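Protein phosphatase 2C (Toxoplasma gondii, PDB 3D8K) probably removes phosphate from phosphoserine and phosphothreonine residues of target proteins, as a manganese-dependent phosphatase of the PP2C family. Local coordinates at residues Ser62-Trp65 with Leu66-Val70; Val80-Glu83 with Glu84-Gln88; Phe258-Pro261 with Gly262-Ile265; Phe276-His279 with Ala280-Ala283. All coordinates share one frame; numbering follows the deposited sequence.

All four contacts are local, each made between residues a few positions apart on one continuous piece of chain, yet together they sample the layered PP2C fold. Interactions 1 and 2 lie on consecutive helices, 61-74 and 82-97, with centres 18 Å apart and nearest atoms about 6 Å apart. Interaction 3 turns from strand 253-259 of the six-stranded sheet into strand 264-268 of the eight-stranded one; interaction 4 starts the next helix, 279-288, its centre 21 Å from that of interaction 3. Interactions 2 and 4 solve the same problem, a helix N-terminus, on opposite sides of the chain's centre, 30 Å apart between centres. A sulfate ion, probably from the crystallisation liquor, lies about 5 Å from the Arg-87 side chain.

Interaction 1 (Ser62-Trp65 with Leu66-Val70); sequences SAMW and LAQNV
The carbonyl oxygen of Trp-65 is gripped by two donors from the following turn. The stronger is the side-chain amide of Asn-69, whose ND2 lies 2.6 Å from Trp-65 O with a bent N-H...O angle of 136°, tilted out of the carbonyl plane; the backbone Gln-68 N adds a weak bond to the same oxygen at 3.3 Å. Asn-69 thus reaches back along the helix to its own i-4 residue. In doing so it crosses the indole: ND2 sits 2.9 Å above the ring plane, offset toward the rim, while CB stands almost straight above the centre of the six-membered ring at 4.1 Å, a CH-pi contact. Amide and ring planes are inclined by 41°. What brings the indole beneath Asn-69 is the first torsion of Trp-65, with CG anti to the backbone N (chi1 180°) and therefore beside the carbonyl carbon. Helix 61-74, which carries all of this, is one of the helices laid over the sheets of the layered PP2C fold: Ala-63, Leu-66 and Ala-67 rest on Phe-54 of strand 48-55, whereas Trp-65 and Leu-66 meet helix 82-97 through residues such as Asp-95 and Met-92. Leu-66 runs roughly at right angles to the indole; its CG lies in the ring plane at the edge, and CD2 approaches Trp-65 CE3 to 3.5 Å. Ordinary helical bonding is represented by Ala-67 N to Ala-63 O, 2.9 Å and nearly straight. The approach of Gln-68 to the selenomethionine Met-64 is doubtful, because the modelled Gln-68 side chain is crowded against Met-64 O.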
loop_
_atom_site.group_PDB
_atom_site.type_symbol
_atom_site.label_atom_id
_atom_site.label_comp_id
_atom_site.label_asym_id
_atom_site.label_seq_id
_atom_site.Cartn_x
_atom_site.Cartn_y
_atom_site.Cartn_z
ATOM N N SER C 62 16.835 34.096 0.119
ATOM C CA SER C 62 15.685 34.118 1.003
ATOM C C SER C 62 14.458 33.462 0.359
ATOM O O SER C 62 13.641 32.841 1.036
ATOM C CB SER C 62 15.385 35.552 1.436
ATOM O OG SER C 62 16.191 35.901 2.545
ATOM N N ALA C 63 14.325 33.595 -0.951
ATOM C CA ALA C 63 13.211 32.968 -1.644
ATOM C C ALA C 63 13.467 31.460 -1.704
ATOM O O ALA C 63 12.626 30.660 -1.307
ATOM C CB ALA C 63 13.101 33.525 -3.032
HETATM N N MSE C 64 14.656 31.096 -2.178
HETATM C CA MSE C 64 15.070 29.697 -2.337
HETATM C C MSE C 64 15.051 28.828 -1.088
HETATM O O MSE C 64 14.929 27.620 -1.194
HETATM C CB MSE C 64 16.460 29.623 -2.970
HETATM C CG MSE C 64 16.874 28.228 -3.328
HETATM SE SE MSE C 64 15.615 27.350 -4.595
HETATM C CE MSE C 64 16.168 28.356 -6.225
ATOM N N TRP C 65 15.181 29.439 0.083
ATOM C CA TRP C 65 15.152 28.702 1.344
ATOM C C TRP C 65 13.694 28.370 1.605
ATOM O O TRP C 65 13.332 27.267 2.018
ATOM C CB TRP C 65 15.664 29.594 2.472
ATOM C CG TRP C 65 15.669 28.940 3.815
ATOM C CD1 TRP C 65 16.667 28.194 4.359
ATOM C CD2 TRP C 65 14.616 28.964 4.784
ATOM N NE1 TRP C 65 16.308 27.756 5.606
ATOM C CE2 TRP C 65 15.047 28.221 5.898
ATOM C CE3 TRP C 65 13.345 29.565 4.827
ATOM C CZ2 TRP C 65 14.259 28.031 7.037
ATOM C CZ3 TRP C 65 12.553 29.381 5.960
ATOM C CH2 TRP C 65 13.017 28.625 7.055
ATOM N N LEU C 66 12.859 29.365 1.361
ATOM C CA LEU C 66 11.433 29.227 1.561
ATOM C C LEU C 66 10.827 28.161 0.662
ATOM O O LEU C 66 10.145 27.251 1.129
ATOM C CB LEU C 66 10.759 30.567 1.297
ATOM C CG LEU C 66 11.131 31.688 2.261
ATOM C CD1 LEU C 66 10.590 32.990 1.726
ATOM C CD2 LEU C 66 10.587 31.397 3.639
ATOM N N ALA C 67 11.080 28.281 -0.635
ATOM C CA ALA C 67 10.547 27.337 -1.602
ATOM C C ALA C 67 10.941 25.890 -1.312
ATOM O O ALA C 67 10.212 24.970 -1.685
ATOM C CB ALA C 67 10.975 27.731 -3.010
ATOM N N GLN C 68 12.075 25.679 -0.649
ATOM C CA GLN C 68 12.494 24.317 -0.336
ATOM C C GLN C 68 12.281 23.906 1.127
ATOM O O GLN C 68 12.602 22.787 1.516
ATOM C CB GLN C 68 13.952 24.102 -0.752
ATOM C CG GLN C 68 14.967 25.008 -0.079
ATOM C CD GLN C 68 16.154 25.315 -0.993
ATOM O OE1 GLN C 68 17.110 25.990 -0.590
ATOM N NE2 GLN C 68 16.088 24.831 -2.236
ATOM N N ASN C 69 11.711 24.798 1.929
ATOM C CA ASN C 69 11.451 24.504 3.334
ATOM C C ASN C 69 9.987 24.662 3.710
ATOM O O ASN C 69 9.585 24.288 4.806
ATOM C CB ASN C 69 12.273 25.428 4.233
ATOM C CG ASN C 69 13.727 25.028 4.307
ATOM O OD1 ASN C 69 14.059 23.951 4.799
ATOM N ND2 ASN C 69 14.607 25.892 3.812
ATOM N N VAL C 70 9.182 25.209 2.807
ATOM C CA VAL C 70 7.786 25.443 3.132
ATOM C C VAL C 70 6.905 24.211 3.365
ATOM O O VAL C 70 6.078 24.201 4.289
ATOM C CB VAL C 70 7.124 26.369 2.092
ATOM C CG1 VAL C 70 6.975 25.665 0.757
ATOM C CG2 VAL C 70 5.790 26.845 2.635
#

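Interaction 2 (Val80-Glu83 with Glu84-Gln88); sequences VNEE and EITRQ
Asn-81 folds its side-chain carbonyl over the opening turn of helix 82-97, where OD1 accepts the backbone Glu-84 N at 2.9 Å in a nearly straight bond (173°). The donor is tilted from the amide's carbonyl plane. This is an N-cap: CG of Asn-81 stands between its backbone N and carbonyl carbon (chi1 64°), which turns the oxygen back toward an N-H that has no helical acceptor before it. The other end of the amide, ND2, is held by Asp-79. One residue before the cap, Val-80 CG2 meets Ile-85 CD1 at 4.3 Å, the N'-to-N4 pairing of a hydrophobic staple, and both side chains also rest on Phe-111 of strand 106-115. Further along, Glu-82 O takes Thr-86 N at 2.8 Å; the Thr-86 hydroxyl, OG1, adds a weak bond to that same Glu-82 O at 3.3 Å. Arg-87 N closes the next turn on Glu-83 O, 3.2 Å away. The bent chain of Glu-84 carries its carboxylate to the subunit boundary, where OE2 forms a salt bridge with Arg-156 of the second subunit and only a long one, 3.9 Å, with Arg-87 NE. A sulfate lies about 5 Å from the Arg-87 side chain. With Arg-87 and Arg-156 of the second subunit both gathered near its carboxylate, Glu-84 is probably kept in its charged form.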
loop_
_atom_site.group_PDB
_atom_site.type_symbol
_atom_site.label_atom_id
_atom_site.label_comp_id
_atom_site.label_asym_id
_atom_site.label_seq_id
_atom_site.Cartn_x
_atom_site.Cartn_y
_atom_site.Cartn_z
ATOM N N VAL C 80 -6.220 23.354 7.894
ATOM C CA VAL C 80 -5.926 24.449 6.997
ATOM C C VAL C 80 -6.920 25.573 7.210
ATOM O O VAL C 80 -8.074 25.479 6.818
ATOM C CB VAL C 80 -5.928 23.965 5.526
ATOM C CG1 VAL C 80 -7.117 23.054 5.293
ATOM C CG2 VAL C 80 -5.975 25.150 4.575
ATOM N N ASN C 81 -6.456 26.618 7.888
ATOM C CA ASN C 81 -7.250 27.802 8.177
ATOM C C ASN C 81 -6.317 28.945 8.540
ATOM O O ASN C 81 -5.099 28.780 8.602
ATOM C CB ASN C 81 -8.240 27.562 9.328
ATOM C CG ASN C 81 -7.557 27.268 10.657
ATOM O OD1 ASN C 81 -6.752 28.054 11.147
ATOM N ND2 ASN C 81 -7.891 26.131 11.253
ATOM N N GLU C 82 -6.903 30.108 8.780
ATOM C CA GLU C 82 -6.132 31.285 9.133
ATOM C C GLU C 82 -5.192 31.066 10.312
ATOM O O GLU C 82 -3.983 31.137 10.148
ATOM C CB GLU C 82 -7.084 32.441 9.423
ATOM C CG GLU C 82 -6.444 33.651 10.042
ATOM C CD GLU C 82 -7.413 34.808 10.125
ATOM O OE1 GLU C 82 -7.059 35.845 10.724
ATOM O OE2 GLU C 82 -8.534 34.676 9.581
ATOM N N GLU C 83 -5.741 30.787 11.489
ATOM C CA GLU C 83 -4.930 30.584 12.691
ATOM C C GLU C 83 -3.756 29.648 12.479
ATOM O O GLU C 83 -2.628 29.949 12.883
ATOM C CB GLU C 83 -5.792 30.058 13.835
ATOM C CG GLU C 83 -7.055 30.884 14.051
ATOM C CD GLU C 83 -8.323 30.185 13.570
ATOM O OE1 GLU C 83 -8.899 29.395 14.357
ATOM O OE2 GLU C 83 -8.732 30.418 12.410
ATOM N N GLU C 84 -4.014 28.513 11.841
ATOM C CA GLU C 84 -2.962 27.536 11.591
ATOM C C GLU C 84 -1.957 27.993 10.529
ATOM O O GLU C 84 -0.774 27.696 10.634
ATOM C CB GLU C 84 -3.578 26.201 11.186
ATOM C CG GLU C 84 -2.820 25.009 11.727
ATOM C CD GLU C 84 -2.822 24.967 13.246
ATOM O OE1 GLU C 84 -3.916 24.883 13.843
ATOM O OE2 GLU C 84 -1.729 25.021 13.845
ATOM N N ILE C 85 -2.425 28.717 9.518
ATOM C CA ILE C 85 -1.547 29.189 8.456
ATOM C C ILE C 85 -0.659 30.341 8.932
ATOM O O ILE C 85 0.499 30.465 8.518
ATOM C CB ILE C 85 -2.365 29.660 7.227
ATOM C CG1 ILE C 85 -3.152 28.487 6.634
ATOM C CG2 ILE C 85 -1.443 30.215 6.165
ATOM C CD1 ILE C 85 -4.111 28.882 5.500
ATOM N N THR C 86 -1.210 31.185 9.797
ATOM C CA THR C 86 -0.480 32.327 10.333
ATOM C C THR C 86 0.644 31.871 11.260
ATOM O O THR C 86 1.744 32.422 11.247
ATOM C CB THR C 86 -1.429 33.259 11.112
ATOM O OG1 THR C 86 -2.303 33.922 10.193
ATOM C CG2 THR C 86 -0.651 34.289 11.898
ATOM N N ARG C 87 0.351 30.850 12.055
ATOM C CA ARG C 87 1.298 30.307 13.019
ATOM C C ARG C 87 2.542 29.740 12.364
ATOM O O ARG C 87 3.646 29.884 12.879
ATOM C CB ARG C 87 0.619 29.222 13.843
ATOM C CG ARG C 87 1.526 28.545 14.825
ATOM C CD ARG C 87 0.864 27.312 15.402
ATOM N NE ARG C 87 -0.262 27.650 16.261
ATOM C CZ ARG C 87 -0.143 28.274 17.423
ATOM N NH1 ARG C 87 1.059 28.629 17.860
ATOM N NH2 ARG C 87 -1.225 28.533 18.148
ATOM N N GLN C 88 2.364 29.100 11.218
ATOM C CA GLN C 88 3.488 28.507 10.513
ATOM C C GLN C 88 4.348 29.610 9.895
ATOM O O GLN C 88 5.577 29.486 9.810
ATOM C CB GLN C 88 2.970 27.551 9.441
ATOM C CG GLN C 88 3.687 26.216 9.410
ATOM C CD GLN C 88 3.800 25.566 10.781
ATOM O OE1 GLN C 88 2.823 25.465 11.524
ATOM N NE2 GLN C 88 4.994 25.104 11.114
#

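Interaction 3 (Phe258-Pro261 with Gly262-Ile265); sequences FAYP and GDDI
Two direct hydrogen bonds join Tyr-260 and Asp-263 across a tight reversal of the chain. In one, Asp-263 N gives to Tyr-260 O at 3.0 Å, closing the turn. The other runs in the opposite sense, from Tyr-260 N to Asp-263 OD2 at 2.7 Å; the carboxylate oxygen is met on its anti side, 35° out of the carboxylate plane. Asp-263 CG stands beside its own backbone N (chi1 -69°), leaving the carboxylate folded back over the preceding residues. A water adds an indirect link, donating to Pro-261 O and to Asp-263 OD1, each at 2.8 Å. The same carboxylate is held from outside by Ser-182 at OD1 and by a salt bridge from Arg-126 at OD2, so that several donors fix its rotation and probably offset its buried charge. Nonpolar contact is slight: Ala-259 CB approaches Asp-263 CB to 4.0 Å. The Tyr-260 hydroxyl leads away to Asp-158. With Pro-261 and Gly-262 at the corners, the latter at a positive phi (106°), this is a type II beta turn, here passing the chain from one sheet of the PP2C beta sandwich to the other.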
loop_
_atom_site.group_PDB
_atom_site.type_symbol
_atom_site.label_atom_id
_atom_site.label_comp_id
_atom_site.label_asym_id
_atom_site.label_seq_id
_atom_site.Cartn_x
_atom_site.Cartn_y
_atom_site.Cartn_z
ATOM N N PHE C 258 -14.634 30.294 -2.623
ATOM C CA PHE C 258 -15.003 29.020 -3.221
ATOM C C PHE C 258 -15.080 29.281 -4.715
ATOM O O PHE C 258 -15.316 30.406 -5.137
ATOM C CB PHE C 258 -16.348 28.511 -2.713
ATOM C CG PHE C 258 -17.502 29.342 -3.138
ATOM C CD1 PHE C 258 -17.699 30.606 -2.606
ATOM C CD2 PHE C 258 -18.392 28.868 -4.086
ATOM C CE1 PHE C 258 -18.766 31.391 -3.014
ATOM C CE2 PHE C 258 -19.466 29.644 -4.508
ATOM C CZ PHE C 258 -19.654 30.914 -3.967
ATOM N N ALA C 259 -14.853 28.247 -5.510
ATOM C CA ALA C 259 -14.893 28.376 -6.953
ATOM C C ALA C 259 -15.620 27.184 -7.497
ATOM O O ALA C 259 -15.486 26.080 -6.986
ATOM C CB ALA C 259 -13.506 28.407 -7.519
ATOM N N TYR C 260 -16.388 27.416 -8.549
ATOM C CA TYR C 260 -17.157 26.361 -9.177
ATOM C C TYR C 260 -16.255 25.647 -10.164
ATOM O O TYR C 260 -15.267 26.219 -10.613
ATOM C CB TYR C 260 -18.355 26.981 -9.904
ATOM C CG TYR C 260 -19.419 27.587 -9.002
ATOM C CD1 TYR C 260 -20.135 26.793 -8.116
ATOM C CD2 TYR C 260 -19.745 28.949 -9.075
ATOM C CE1 TYR C 260 -21.151 27.326 -7.322
ATOM C CE2 TYR C 260 -20.764 29.497 -8.288
ATOM C CZ TYR C 260 -21.469 28.676 -7.409
ATOM O OH TYR C 260 -22.508 29.184 -6.628
ATOM N N PRO C 261 -16.548 24.371 -10.481
ATOM C CA PRO C 261 -15.708 23.655 -11.448
ATOM C C PRO C 261 -15.825 24.431 -12.755
ATOM O O PRO C 261 -16.899 24.939 -13.086
ATOM C CB PRO C 261 -16.360 22.287 -11.519
ATOM C CG PRO C 261 -16.832 22.089 -10.142
ATOM C CD PRO C 261 -17.435 23.432 -9.780
ATOM N N GLY C 262 -14.726 24.543 -13.485
ATOM C CA GLY C 262 -14.761 25.307 -14.709
ATOM C C GLY C 262 -14.037 26.613 -14.475
ATOM O O GLY C 262 -13.651 27.286 -15.429
ATOM N N ASP C 263 -13.854 26.981 -13.205
ATOM C CA ASP C 263 -13.135 28.212 -12.866
ATOM C C ASP C 263 -11.611 27.978 -12.918
ATOM O O ASP C 263 -11.148 26.832 -12.923
ATOM C CB ASP C 263 -13.532 28.725 -11.469
ATOM C CG ASP C 263 -14.973 29.262 -11.407
ATOM O OD1 ASP C 263 -15.492 29.739 -12.432
ATOM O OD2 ASP C 263 -15.583 29.223 -10.317
ATOM N N ASP C 264 -10.849 29.071 -12.980
ATOM C CA ASP C 264 -9.383 29.038 -13.038
ATOM C C ASP C 264 -8.775 29.969 -11.996
ATOM O O ASP C 264 -9.405 30.947 -11.588
ATOM C CB ASP C 264 -8.879 29.497 -14.414
ATOM C CG ASP C 264 -8.871 28.386 -15.441
ATOM O OD1 ASP C 264 -9.941 27.779 -15.664
ATOM O OD2 ASP C 264 -7.800 28.118 -16.034
ATOM N N ILE C 265 -7.549 29.664 -11.572
ATOM C CA ILE C 265 -6.839 30.495 -10.612
ATOM C C ILE C 265 -5.587 31.001 -11.285
ATOM O O ILE C 265 -4.836 30.237 -11.882
ATOM C CB ILE C 265 -6.418 29.730 -9.372
ATOM C CG1 ILE C 265 -7.637 29.230 -8.635
ATOM C CG2 ILE C 265 -5.645 30.649 -8.432
ATOM C CD1 ILE C 265 -7.281 28.384 -7.454
HETATM O O HOH W 1 -16.981 27.708 -13.580
#

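Interaction 4 (Phe276-His279 with Ala280-Ala283); sequences FRSH and AAIA
Ser-278 OG accepts two backbone N-H groups from the first turn of helix 279-288: Ala-281 N at 2.8 Å, and, more weakly, Ala-280 N at 3.2 Å. The hydroxyl comes within range of both because a chi1 of 72° swings OG back over the helix start. The carbonyl of the same serine is also shared, since Ser-278 O receives weak bonds from Ala-281 N and from Ile-282 N, the latter at 3.5 Å. Ala-281 N therefore divides its hydrogen between the hydroxyl and the carbonyl oxygen, with the hydroxyl as the better partner. Ala-283 N continues the i to i-4 pattern with a weak but nearly straight bond to His-279 O, 3.4 Å long. Beside this polar opening, the Phe-276 ring lies with one face beneath Ile-282, whose CA stands almost straight above the ring centre at 4.2 Å in a CH-pi contact; Ile-282 CG1 comes to Phe-276 CD1, and Ala-281 CB to Phe-276 CD2, each at 3.4 Å. Ile-282 also touches Phe-273 and Arg-177. A serine side chain serving first-turn amides in this way is the classical N-cap, with an aromatic ring of the preceding loop folded against the helix start.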
loop_
_atom_site.group_PDB
_atom_site.type_symbol
_atom_site.label_atom_id
_atom_site.label_comp_id
_atom_site.label_asym_id
_atom_site.label_seq_id
_atom_site.Cartn_x
_atom_site.Cartn_y
_atom_site.Cartn_z
ATOM N N PHE C 276 0.111 48.213 -15.504
ATOM C CA PHE C 276 -1.286 48.440 -15.818
ATOM C C PHE C 276 -1.756 49.743 -15.206
ATOM O O PHE C 276 -1.525 50.000 -14.029
ATOM C CB PHE C 276 -2.152 47.291 -15.315
ATOM C CG PHE C 276 -2.223 46.130 -16.263
ATOM C CD1 PHE C 276 -1.409 45.019 -16.092
ATOM C CD2 PHE C 276 -3.107 46.151 -17.331
ATOM C CE1 PHE C 276 -1.478 43.944 -16.967
ATOM C CE2 PHE C 276 -3.182 45.083 -18.211
ATOM C CZ PHE C 276 -2.365 43.976 -18.026
ATOM N N ARG C 277 -2.420 50.563 -16.011
ATOM C CA ARG C 277 -2.922 51.856 -15.558
ATOM C C ARG C 277 -3.779 51.775 -14.293
ATOM O O ARG C 277 -4.081 52.795 -13.675
ATOM C CB ARG C 277 -3.726 52.508 -16.682
ATOM C CG ARG C 277 -4.958 51.728 -17.092
ATOM C CD ARG C 277 -5.564 52.300 -18.358
ATOM N NE ARG C 277 -6.946 51.870 -18.527
ATOM C CZ ARG C 277 -7.747 52.300 -19.495
ATOM N NH1 ARG C 277 -7.293 53.171 -20.387
ATOM N NH2 ARG C 277 -9.003 51.875 -19.561
ATOM N N SER C 278 -4.168 50.563 -13.911
ATOM C CA SER C 278 -4.995 50.362 -12.725
ATOM C C SER C 278 -5.057 48.887 -12.348
ATOM O O SER C 278 -4.720 48.016 -13.148
ATOM C CB SER C 278 -6.416 50.860 -12.981
ATOM O OG SER C 278 -7.092 49.986 -13.872
ATOM N N HIS C 279 -5.488 48.602 -11.128
ATOM C CA HIS C 279 -5.599 47.217 -10.710
ATOM C C HIS C 279 -6.828 46.615 -11.394
ATOM O O HIS C 279 -6.991 45.396 -11.449
ATOM C CB HIS C 279 -5.723 47.111 -9.184
ATOM C CG HIS C 279 -6.970 47.722 -8.630
ATOM N ND1 HIS C 279 -7.384 47.511 -7.334
ATOM C CD2 HIS C 279 -7.897 48.533 -9.195
ATOM C CE1 HIS C 279 -8.513 48.163 -7.122
ATOM N NE2 HIS C 279 -8.847 48.791 -8.235
ATOM N N ALA C 280 -7.688 47.485 -11.919
ATOM C CA ALA C 280 -8.890 47.050 -12.613
ATOM C C ALA C 280 -8.460 46.638 -14.006
ATOM O O ALA C 280 -9.035 45.734 -14.613
ATOM C CB ALA C 280 -9.898 48.184 -12.686
ATOM N N ALA C 281 -7.437 47.315 -14.512
ATOM C CA ALA C 281 -6.913 47.007 -15.835
ATOM C C ALA C 281 -6.465 45.543 -15.846
ATOM O O ALA C 281 -6.729 44.809 -16.805
ATOM C CB ALA C 281 -5.738 47.936 -16.168
ATOM N N ILE C 282 -5.799 45.131 -14.764
ATOM C CA ILE C 282 -5.300 43.766 -14.600
ATOM C C ILE C 282 -6.442 42.746 -14.638
ATOM O O ILE C 282 -6.403 41.788 -15.406
ATOM C CB ILE C 282 -4.526 43.617 -13.258
ATOM C CG1 ILE C 282 -3.264 44.483 -13.279
ATOM C CG2 ILE C 282 -4.135 42.172 -13.025
ATOM C CD1 ILE C 282 -2.475 44.505 -11.955
ATOM N N ALA C 283 -7.458 42.950 -13.808
ATOM C CA ALA C 283 -8.585 42.033 -13.777
ATOM C C ALA C 283 -9.145 41.907 -15.182
ATOM O O ALA C 283 -9.455 40.811 -15.653
ATOM C CB ALA C 283 -9.654 42.546 -12.830
#